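Local atomic coordinates of 4-hydroxybenzoyl-CoA thioesterase (Pseudomonas sp. CBS3, PDB entry 1BVQ), a protein that hydrolyses 4-hydroxybenzoyl-CoA to 4-hydroxybenzoate and CoA, the last of three steps that turn 4-chlorobenzoate into 4-hydroxybenzoate. Residues Arg3-Gln8 with Ser35-Ile40; Ser67-Ala72 with Val107-Arg112; Glu86-Ser91 with Asp114-Phe119. All coordinates share one frame; numbering follows the deposited sequence.

Interaction 1: Arg3-Gln8 with Ser35-Ile40; sequences RSITMQ and SRNYFI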
loop_
_atom_site.group_PDB
_atom_site.type_symbol
_atom_site.label_atom_id
_atom_site.label_comp_id
_atom_site.label_asym_id
_atom_site.label_seq_id
_atom_site.Cartn_x
_atom_site.Cartn_y
_atom_site.Cartn_z
ATOM N N ARG A 3 -9.865 -7.382 27.566
ATOM C CA ARG A 3 -9.303 -6.049 27.554
ATOM C C ARG A 3 -8.069 -6.026 26.664
ATOM O O ARG A 3 -7.784 -5.006 26.015
ATOM C CB ARG A 3 -9.157 -5.380 28.925
ATOM C CG ARG A 3 -7.779 -4.761 29.156
ATOM C CD ARG A 3 -7.038 -5.493 30.267
ATOM N NE ARG A 3 -5.902 -6.316 29.833
ATOM C CZ ARG A 3 -4.614 -6.026 30.077
ATOM N NH1 ARG A 3 -4.234 -4.924 30.750
ATOM N NH2 ARG A 3 -3.670 -6.854 29.627
ATOM N N SER A 4 -7.346 -7.174 26.663
ATOM C CA SER A 4 -6.125 -7.364 25.856
ATOM C C SER A 4 -6.364 -8.378 24.720
ATOM O O SER A 4 -6.572 -9.557 24.961
ATOM C CB SER A 4 -4.809 -7.450 26.620
ATOM O OG SER A 4 -3.715 -7.524 25.716
ATOM N N ILE A 5 -6.349 -7.905 23.470
ATOM C CA ILE A 5 -6.587 -8.737 22.290
ATOM C C ILE A 5 -5.349 -9.005 21.426
ATOM O O ILE A 5 -4.570 -8.096 21.114
ATOM C CB ILE A 5 -7.798 -8.212 21.534
ATOM C CG1 ILE A 5 -8.943 -8.201 22.541
ATOM C CG2 ILE A 5 -8.140 -9.052 20.295
ATOM C CD1 ILE A 5 -10.286 -8.600 21.981
ATOM N N THR A 6 -5.188 -10.282 21.058
ATOM C CA THR A 6 -4.055 -10.697 20.251
ATOM C C THR A 6 -4.355 -11.011 18.823
ATOM O O THR A 6 -5.317 -11.694 18.490
ATOM C CB THR A 6 -3.157 -11.794 20.841
ATOM O OG1 THR A 6 -2.778 -11.452 22.168
ATOM C CG2 THR A 6 -1.884 -11.883 19.963
ATOM N N MET A 7 -3.483 -10.489 18.001
ATOM C CA MET A 7 -3.580 -10.668 16.579
ATOM C C MET A 7 -2.230 -10.981 15.920
ATOM O O MET A 7 -1.187 -10.391 16.226
ATOM C CB MET A 7 -4.185 -9.369 15.993
ATOM C CG MET A 7 -4.694 -9.653 14.630
ATOM S SD MET A 7 -5.196 -8.218 13.700
ATOM C CE MET A 7 -3.658 -7.414 13.176
ATOM N N GLN A 8 -2.268 -11.928 14.983
ATOM C CA GLN A 8 -1.098 -12.355 14.228
ATOM C C GLN A 8 -1.095 -11.797 12.816
ATOM O O GLN A 8 -2.114 -11.566 12.137
ATOM C CB GLN A 8 -0.982 -13.876 14.019
ATOM C CG GLN A 8 -0.133 -14.623 15.049
ATOM C CD GLN A 8 -0.522 -16.092 15.104
ATOM O OE1 GLN A 8 -0.878 -16.588 16.201
ATOM N NE2 GLN A 8 -0.550 -16.761 13.947
ATOM N N SER A 35 -6.486 -2.427 15.627
ATOM C CA SER A 35 -7.371 -1.599 16.381
ATOM C C SER A 35 -8.800 -2.042 16.205
ATOM O O SER A 35 -9.566 -2.292 17.145
ATOM C CB SER A 35 -7.229 -0.285 15.700
ATOM O OG SER A 35 -8.030 0.699 16.381
ATOM N N ARG A 36 -9.124 -2.126 14.930
ATOM C CA ARG A 36 -10.448 -2.518 14.487
ATOM C C ARG A 36 -10.775 -3.924 14.961
ATOM O O ARG A 36 -11.883 -4.203 15.402
ATOM C CB ARG A 36 -10.554 -2.224 12.972
ATOM C CG ARG A 36 -11.940 -2.062 12.361
ATOM C CD ARG A 36 -11.939 -2.203 10.832
ATOM N NE ARG A 36 -11.615 -3.577 10.343
ATOM C CZ ARG A 36 -12.485 -4.583 10.081
ATOM N NH1 ARG A 36 -13.817 -4.449 10.240
ATOM N NH2 ARG A 36 -12.018 -5.764 9.637
ATOM N N ASN A 37 -9.800 -4.808 14.867
ATOM C CA ASN A 37 -9.989 -6.169 15.287
ATOM C C ASN A 37 -10.322 -6.220 16.766
ATOM O O ASN A 37 -11.059 -7.109 17.185
ATOM C CB ASN A 37 -8.711 -7.027 15.091
ATOM C CG ASN A 37 -8.893 -8.446 15.614
ATOM O OD1 ASN A 37 -9.689 -9.160 15.030
ATOM N ND2 ASN A 37 -8.183 -8.913 16.680
ATOM N N TYR A 38 -9.792 -5.280 17.550
ATOM C CA TYR A 38 -10.076 -5.249 18.999
ATOM C C TYR A 38 -11.595 -5.046 19.345
ATOM O O TYR A 38 -12.228 -5.745 20.150
ATOM C CB TYR A 38 -9.266 -4.103 19.613
ATOM C CG TYR A 38 -9.496 -3.884 21.103
ATOM C CD1 TYR A 38 -8.728 -4.629 22.001
ATOM C CD2 TYR A 38 -10.442 -2.971 21.605
ATOM C CE1 TYR A 38 -8.879 -4.491 23.384
ATOM C CE2 TYR A 38 -10.608 -2.810 22.998
ATOM C CZ TYR A 38 -9.828 -3.586 23.880
ATOM O OH TYR A 38 -9.912 -3.493 25.245
ATOM N N PHE A 39 -12.228 -4.082 18.731
ATOM C CA PHE A 39 -13.641 -3.850 19.011
ATOM C C PHE A 39 -14.518 -4.993 18.541
ATOM O O PHE A 39 -15.475 -5.412 19.187
ATOM C CB PHE A 39 -13.945 -2.666 18.176
ATOM C CG PHE A 39 -13.279 -1.452 18.812
ATOM C CD1 PHE A 39 -13.505 -1.175 20.157
ATOM C CD2 PHE A 39 -12.459 -0.597 18.086
ATOM C CE1 PHE A 39 -12.933 -0.060 20.757
ATOM C CE2 PHE A 39 -11.856 0.523 18.660
ATOM C CZ PHE A 39 -12.110 0.777 20.006
ATOM N N ILE A 40 -14.195 -5.504 17.380
ATOM C CA ILE A 40 -14.963 -6.598 16.853
ATOM C C ILE A 40 -14.848 -7.764 17.799
ATOM O O ILE A 40 -15.853 -8.351 18.172
ATOM C CB ILE A 40 -14.566 -6.968 15.441
ATOM C CG1 ILE A 40 -14.781 -5.750 14.572
ATOM C CG2 ILE A 40 -15.452 -8.098 14.962
ATOM C CD1 ILE A 40 -15.509 -6.036 13.272
HETATM O O HOH W 1 -7.497 -11.823 17.254
#

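Interaction 2: Ser67-Ala72 with Val107-Arg112; sequences SFVCTA and VQLVMR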
loop_
_atom_site.group_PDB
_atom_site.type_symbol
_atom_site.label_atom_id
_atom_site.label_comp_id
_atom_site.label_asym_id
_atom_site.label_seq_id
_atom_site.Cartn_x
_atom_site.Cartn_y
_atom_site.Cartn_z
ATOM N N SER A 67 7.556 3.679 18.994
ATOM C CA SER A 67 8.984 3.409 19.167
ATOM C C SER A 67 9.259 2.060 18.536
ATOM O O SER A 67 8.545 1.091 18.801
ATOM C CB SER A 67 9.317 3.387 20.688
ATOM O OG SER A 67 10.514 4.111 20.968
ATOM N N PHE A 68 10.274 2.008 17.692
ATOM C CA PHE A 68 10.658 0.744 17.038
ATOM C C PHE A 68 11.964 0.341 17.656
ATOM O O PHE A 68 12.947 1.105 17.680
ATOM C CB PHE A 68 10.784 0.910 15.507
ATOM C CG PHE A 68 9.569 1.599 14.851
ATOM C CD1 PHE A 68 9.424 2.988 14.936
ATOM C CD2 PHE A 68 8.599 0.848 14.161
ATOM C CE1 PHE A 68 8.331 3.631 14.341
ATOM C CE2 PHE A 68 7.502 1.496 13.564
ATOM C CZ PHE A 68 7.372 2.887 13.655
ATOM N N VAL A 69 12.014 -0.841 18.173
ATOM C CA VAL A 69 13.208 -1.193 18.789
ATOM C C VAL A 69 14.007 -2.175 18.032
ATOM O O VAL A 69 15.200 -2.140 18.153
ATOM C CB VAL A 69 13.044 -1.782 20.179
ATOM C CG1 VAL A 69 13.150 -0.691 21.251
ATOM C CG2 VAL A 69 11.718 -2.490 20.381
ATOM N N CYS A 70 13.357 -3.024 17.248
ATOM C CA CYS A 70 14.061 -4.145 16.486
ATOM C C CYS A 70 13.571 -4.228 15.026
ATOM O O CYS A 70 12.494 -3.774 14.710
ATOM C CB CYS A 70 13.673 -5.433 17.222
ATOM S SG CYS A 70 14.378 -6.986 16.526
ATOM N N THR A 71 14.360 -4.824 14.103
ATOM C CA THR A 71 13.895 -4.957 12.679
ATOM C C THR A 71 13.008 -6.200 12.494
ATOM O O THR A 71 13.013 -7.131 13.314
ATOM C CB THR A 71 15.033 -5.116 11.681
ATOM O OG1 THR A 71 15.944 -6.098 12.148
ATOM C CG2 THR A 71 15.799 -3.819 11.439
ATOM N N ALA A 72 12.405 -6.300 11.330
ATOM C CA ALA A 72 11.625 -7.474 11.006
ATOM C C ALA A 72 11.688 -7.653 9.496
ATOM O O ALA A 72 11.926 -6.682 8.806
ATOM C CB ALA A 72 10.234 -7.526 11.610
ATOM N N VAL A 107 12.279 -14.580 19.693
ATOM C CA VAL A 107 11.179 -13.624 19.944
ATOM C C VAL A 107 11.686 -12.353 20.636
ATOM O O VAL A 107 12.183 -12.364 21.776
ATOM C CB VAL A 107 9.997 -14.236 20.753
ATOM C CG1 VAL A 107 9.930 -15.756 20.592
ATOM C CG2 VAL A 107 10.000 -13.916 22.267
ATOM N N GLN A 108 11.524 -11.276 19.866
ATOM C CA GLN A 108 11.924 -9.917 20.263
ATOM C C GLN A 108 10.783 -8.921 20.122
ATOM O O GLN A 108 9.921 -9.015 19.249
ATOM C CB GLN A 108 13.076 -9.397 19.377
ATOM C CG GLN A 108 14.433 -9.775 19.979
ATOM C CD GLN A 108 15.720 -9.277 19.293
ATOM O OE1 GLN A 108 16.205 -8.171 19.596
ATOM N NE2 GLN A 108 16.310 -10.058 18.401
ATOM N N LEU A 109 10.766 -7.946 20.988
ATOM C CA LEU A 109 9.736 -6.933 20.895
ATOM C C LEU A 109 10.132 -6.070 19.705
ATOM O O LEU A 109 11.317 -5.739 19.523
ATOM C CB LEU A 109 9.632 -6.126 22.231
ATOM C CG LEU A 109 8.938 -4.757 22.138
ATOM C CD1 LEU A 109 7.445 -4.876 22.384
ATOM C CD2 LEU A 109 9.473 -3.757 23.187
ATOM N N VAL A 110 9.189 -5.861 18.807
ATOM C CA VAL A 110 9.514 -5.103 17.634
ATOM C C VAL A 110 9.119 -3.684 17.696
ATOM O O VAL A 110 9.841 -2.813 17.231
ATOM C CB VAL A 110 8.889 -5.749 16.418
ATOM C CG1 VAL A 110 8.804 -4.669 15.355
ATOM C CG2 VAL A 110 9.913 -6.774 15.945
ATOM N N MET A 111 7.947 -3.463 18.273
ATOM C CA MET A 111 7.488 -2.104 18.356
ATOM C C MET A 111 6.399 -1.930 19.390
ATOM O O MET A 111 5.717 -2.883 19.790
ATOM C CB MET A 111 6.963 -1.715 16.962
ATOM C CG MET A 111 6.133 -0.484 16.958
ATOM S SD MET A 111 4.893 -0.716 15.693
ATOM C CE MET A 111 4.977 0.980 15.120
ATOM N N ARG A 112 6.275 -0.683 19.815
ATOM C CA ARG A 112 5.283 -0.303 20.791
ATOM C C ARG A 112 4.673 0.962 20.275
ATOM O O ARG A 112 5.390 1.792 19.719
ATOM C CB ARG A 112 5.925 -0.068 22.153
ATOM C CG ARG A 112 6.207 -1.351 22.925
ATOM C CD ARG A 112 5.231 -1.594 24.058
ATOM N NE ARG A 112 5.814 -2.510 25.040
ATOM C CZ ARG A 112 5.738 -2.363 26.370
ATOM N NH1 ARG A 112 5.082 -1.326 26.934
ATOM N NH2 ARG A 112 6.344 -3.305 27.137
#

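Interaction 3: Glu86-Ser91 with Asp114-Phe119; sequences EWRRKS and DEIRVF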
loop_
_atom_site.group_PDB
_atom_site.type_symbol
_atom_site.label_atom_id
_atom_site.label_comp_id
_atom_site.label_asym_id
_atom_site.label_seq_id
_atom_site.Cartn_x
_atom_site.Cartn_y
_atom_site.Cartn_z
ATOM N N GLU A 86 -6.545 3.913 28.306
ATOM C CA GLU A 86 -7.325 4.909 28.995
ATOM C C GLU A 86 -8.470 5.478 28.207
ATOM O O GLU A 86 -8.434 5.684 26.994
ATOM C CB GLU A 86 -6.544 6.084 29.517
ATOM C CG GLU A 86 -6.040 7.072 28.516
ATOM C CD GLU A 86 -5.268 8.079 29.294
ATOM O OE1 GLU A 86 -6.075 9.024 29.694
ATOM O OE2 GLU A 86 -4.063 8.006 29.571
ATOM N N TRP A 87 -9.517 5.733 28.949
ATOM C CA TRP A 87 -10.716 6.298 28.365
ATOM C C TRP A 87 -10.738 7.728 28.827
ATOM O O TRP A 87 -10.500 7.992 30.012
ATOM C CB TRP A 87 -11.995 5.563 28.843
ATOM C CG TRP A 87 -12.145 4.089 28.459
ATOM C CD1 TRP A 87 -11.749 2.979 29.178
ATOM C CD2 TRP A 87 -12.747 3.571 27.268
ATOM N NE1 TRP A 87 -12.056 1.814 28.516
ATOM C CE2 TRP A 87 -12.665 2.145 27.337
ATOM C CE3 TRP A 87 -13.343 4.186 26.133
ATOM C CZ2 TRP A 87 -13.147 1.329 26.311
ATOM C CZ3 TRP A 87 -13.817 3.362 25.129
ATOM C CH2 TRP A 87 -13.708 1.958 25.216
ATOM N N ARG A 88 -10.996 8.624 27.885
ATOM C CA ARG A 88 -11.068 10.041 28.154
ATOM C C ARG A 88 -12.530 10.405 27.989
ATOM O O ARG A 88 -13.366 9.524 28.131
ATOM C CB ARG A 88 -10.050 10.863 27.370
ATOM C CG ARG A 88 -8.634 10.667 27.936
ATOM C CD ARG A 88 -7.608 10.346 26.872
ATOM N NE ARG A 88 -6.252 10.265 27.367
ATOM C CZ ARG A 88 -5.294 11.024 26.850
ATOM N NH1 ARG A 88 -5.587 11.876 25.865
ATOM N NH2 ARG A 88 -4.015 10.955 27.299
ATOM N N ARG A 89 -12.884 11.639 27.681
ATOM C CA ARG A 89 -14.315 11.928 27.527
ATOM C C ARG A 89 -14.980 11.537 26.181
ATOM O O ARG A 89 -16.090 10.967 26.134
ATOM C CB ARG A 89 -14.614 13.357 28.001
ATOM C CG ARG A 89 -13.800 14.456 27.284
ATOM C CD ARG A 89 -12.253 14.332 27.338
ATOM N NE ARG A 89 -11.551 15.095 26.284
ATOM C CZ ARG A 89 -10.860 14.528 25.300
ATOM N NH1 ARG A 89 -10.752 13.220 25.211
ATOM N NH2 ARG A 89 -10.266 15.301 24.398
ATOM N N LYS A 90 -14.284 11.863 25.080
ATOM C CA LYS A 90 -14.707 11.596 23.703
ATOM C C LYS A 90 -13.577 10.971 22.871
ATOM O O LYS A 90 -13.570 11.036 21.623
ATOM C CB LYS A 90 -15.144 12.870 22.967
ATOM C CG LYS A 90 -16.063 13.834 23.699
ATOM C CD LYS A 90 -16.496 15.000 22.825
ATOM C CE LYS A 90 -18.012 15.104 22.598
ATOM N NZ LYS A 90 -18.423 16.250 21.756
ATOM N N SER A 91 -12.630 10.371 23.596
ATOM C CA SER A 91 -11.481 9.730 23.014
ATOM C C SER A 91 -10.875 8.697 23.928
ATOM O O SER A 91 -11.086 8.722 25.136
ATOM C CB SER A 91 -10.476 10.840 22.735
ATOM O OG SER A 91 -9.536 11.074 23.773
ATOM N N ASP A 114 1.244 3.909 20.909
ATOM C CA ASP A 114 0.072 4.365 21.592
ATOM C C ASP A 114 -0.679 5.202 20.568
ATOM O O ASP A 114 -0.133 6.165 20.011
ATOM C CB ASP A 114 0.420 5.242 22.807
ATOM C CG ASP A 114 0.746 4.597 24.101
ATOM O OD1 ASP A 114 0.438 3.375 24.201
ATOM O OD2 ASP A 114 1.242 5.221 24.975
ATOM N N GLU A 115 -1.919 4.808 20.326
ATOM C CA GLU A 115 -2.743 5.515 19.381
ATOM C C GLU A 115 -3.928 6.160 20.067
ATOM O O GLU A 115 -4.710 5.492 20.710
ATOM C CB GLU A 115 -3.372 4.537 18.386
ATOM C CG GLU A 115 -2.351 3.838 17.441
ATOM C CD GLU A 115 -3.116 3.090 16.408
ATOM O OE1 GLU A 115 -4.072 2.406 16.655
ATOM O OE2 GLU A 115 -2.657 3.267 15.225
ATOM N N ILE A 116 -4.050 7.468 19.919
ATOM C CA ILE A 116 -5.146 8.175 20.502
ATOM C C ILE A 116 -6.199 8.303 19.402
ATOM O O ILE A 116 -5.963 8.940 18.377
ATOM C CB ILE A 116 -4.788 9.545 21.099
ATOM C CG1 ILE A 116 -3.870 9.385 22.293
ATOM C CG2 ILE A 116 -6.045 10.296 21.646
ATOM C CD1 ILE A 116 -3.592 10.805 22.876
ATOM N N ARG A 117 -7.347 7.663 19.617
ATOM C CA ARG A 117 -8.437 7.687 18.650
ATOM C C ARG A 117 -9.758 8.164 19.236
ATOM O O ARG A 117 -9.898 8.325 20.441
ATOM C CB ARG A 117 -8.663 6.287 18.266
ATOM C CG ARG A 117 -7.538 5.775 17.362
ATOM C CD ARG A 117 -7.809 4.322 17.156
ATOM N NE ARG A 117 -6.842 3.665 16.283
ATOM C CZ ARG A 117 -6.929 3.571 14.957
ATOM N NH1 ARG A 117 -7.936 4.101 14.267
ATOM N NH2 ARG A 117 -5.959 2.905 14.280
ATOM N N VAL A 118 -10.725 8.392 18.358
ATOM C CA VAL A 118 -12.053 8.845 18.751
ATOM C C VAL A 118 -13.139 8.220 17.897
ATOM O O VAL A 118 -12.929 7.835 16.735
ATOM C CB VAL A 118 -12.293 10.344 18.544
ATOM C CG1 VAL A 118 -11.547 11.251 19.497
ATOM C CG2 VAL A 118 -12.208 10.828 17.101
ATOM N N PHE A 119 -14.309 8.123 18.508
ATOM C CA PHE A 119 -15.460 7.582 17.841
ATOM C C PHE A 119 -15.901 8.749 17.016
ATOM O O PHE A 119 -15.874 9.875 17.504
ATOM C CB PHE A 119 -16.563 7.188 18.819
ATOM C CG PHE A 119 -16.217 5.822 19.266
ATOM C CD1 PHE A 119 -16.513 4.738 18.448
ATOM C CD2 PHE A 119 -15.546 5.606 20.468
ATOM C CE1 PHE A 119 -16.165 3.451 18.856
ATOM C CE2 PHE A 119 -15.197 4.327 20.901
ATOM C CZ PHE A 119 -15.517 3.250 20.077
HETATM O O HOH W 2 -15.022 8.988 21.006
#

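Interaction 1: Arg3-Gln8 with Ser35-Ile40
Asn37 ND2 reaches Thr6 O through one water. Asn37 ND2 donates a hydrogen bond to the water at 3.0 Å, and the water donates in turn to Thr6 O. ND2 and Thr6 O themselves stand 4.4 Å apart, so the water spans the gap between helix and strand. Asn37 has CG anti to its backbone N (chi1 177°), which sends the amide out to the strand. The same nitrogen lies 3.6 Å from Ile5 CG2. On the other flank Met7 SD comes within 4.0 Å of Asn37 CB.

Tyr38 lies next along the helix. Ile5 crosses it at about a right angle, and Ile5 CG1 touches Tyr38 CD1 at 3.6 Å. Past the ring, Tyr38 OH donates to Arg3 O, but that oxygen is crowded in the model and the exact length is doubtful.

These residues pack the long helix 25-42 of the hot-dog fold against strand 4-10. The local axes come within 8.6 Å and run 126° apart. Strand 4-10 pairs with strand 77-87, and Tyr38 also touches Ile84 there. On the helix, Arg36 makes salt bridges to Asp75 and Glu12 of the second subunit. The chemistry is mixed. Ile5 packs on buried Tyr38, and beside this apolar patch the Asn37 amide is too far from Thr6 O for a direct bond, so the water carries the polar link.

Interaction 2: Ser67-Ala72 with Val107-Arg112
Met111 has CG anti to its backbone N (chi1 165°), while Phe68 has CG beside its own backbone N (chi1 -50°). With these torsions the two side chains lie alongside each other and point the same way. They belong to neighbouring antiparallel strands of the hot-dog sheet, 56-68 and 107-123. Met111 SD sits 4.9 Å from the centroid of the Phe68 ring and 46° off its normal. This is an oblique Met-aromatic contact. The methyl CE is modelled too close to the ring for its exact place to be trusted. Met111 also packs on Tyr27 and Leu31 of helix 25-42, and Phe68 meets Ile61 of the third subunit.

Phe68 and Met111 form a non-hydrogen-bonded pair. The next pair, Ser67 with Arg112, is hydrogen-bonded. Ser67 N donates to Arg112 O at 3.0 Å, and Arg112 N returns a bond to Ser67 O at 3.1 Å. Ser67 also pairs antiparallel with a strand of the third subunit, which extends the sheet into that chain.

Beyond Phe68, segment 67-72 leaves the ladder. Val69 N still donates to Val110 O at 3.1 Å, but it comes from above the carbonyl plane. On strand 107-123, Val110 and Met111 sit together opposite the single residue Val98 of strand 92-101, a classic beta bulge. Val69 CG2 rests 3.8 Å from Leu109 CD2. Val110 CG2 lies near Cys70 CB and Ala72 CB, and Tyr27 touches both Val110 and Ala72. The thiol of Cys70 lies by Gln108, with Cys70 SG 3.8 Å from Gln108 OE1. Cys70 CB meets the backbone instead, 3.3 Å from Leu109 O.

Interaction 3: Glu86-Ser91 with Asp114-Phe119
Ser91 CB presses on Val118 CG1 at 3.4 Å, tighter than usual for two carbons. Ser91 CA lies 3.3 Å from Arg117 O. Nearby, Arg88 crosses Ile116 at about a right angle, and Arg88 NH1 lies 3.7 Å from Ile116 CD1. A water accepts from Phe119 N at 2.7 Å and donates weakly to Lys90 O.

Further bonds hold Arg88 and Ser91 in place. Arg88 NE donates to Glu86 OE1 at 2.6 Å in a salt bridge, meeting the oxygen from above the carboxylate plane. Arg88 N also bonds Ser91 O, closing the turn between strands 77-87 and 92-101. In the hot-dog fold this hairpin end lies beside strand 107-123, and it carries Lys90, a substrate-binding residue. Ser91 OG accepts from Arg89 NH1 at 2.9 Å, in the guanidinium plane. Replacing Ser91 with an alanine removes that oxygen and would probably leave the Arg89 guanidinium without this anchor and freer to turn.

On the strand, Arg117 grips Glu115 OE1 side-on with NE and NH2, both from one face of the carboxylate. Its NH1 bonds Thr59 O, while NH2 also forms a salt bridge with Asp32. Phe119 meets the rings of Phe92 and Tyr136.

In the fold
All three contacts reach the same antiparallel sheet, and all are partly buried. Interaction 1 lies nearest the centre of the chain and joins the long helix to strand 4-10. Interactions 2 and 3 share strand 107-123, and interaction 2 lies farthest out. Interaction 2 begins as strand pairing and continues as a loop packed on strand 107-123. Interaction 3 lies at a turn, and the contact between its segments rests on packing and a water, with salt bridges inside each segment. Interaction 1 combines apolar packing with a water-mediated link to a strand carbonyl. Interactions 1 and 3 touch, Ser35 packing on Arg117 and Phe39 on Phe119. Interactions 2 and 3 both reach the third subunit, whereas interaction 1 reaches the second.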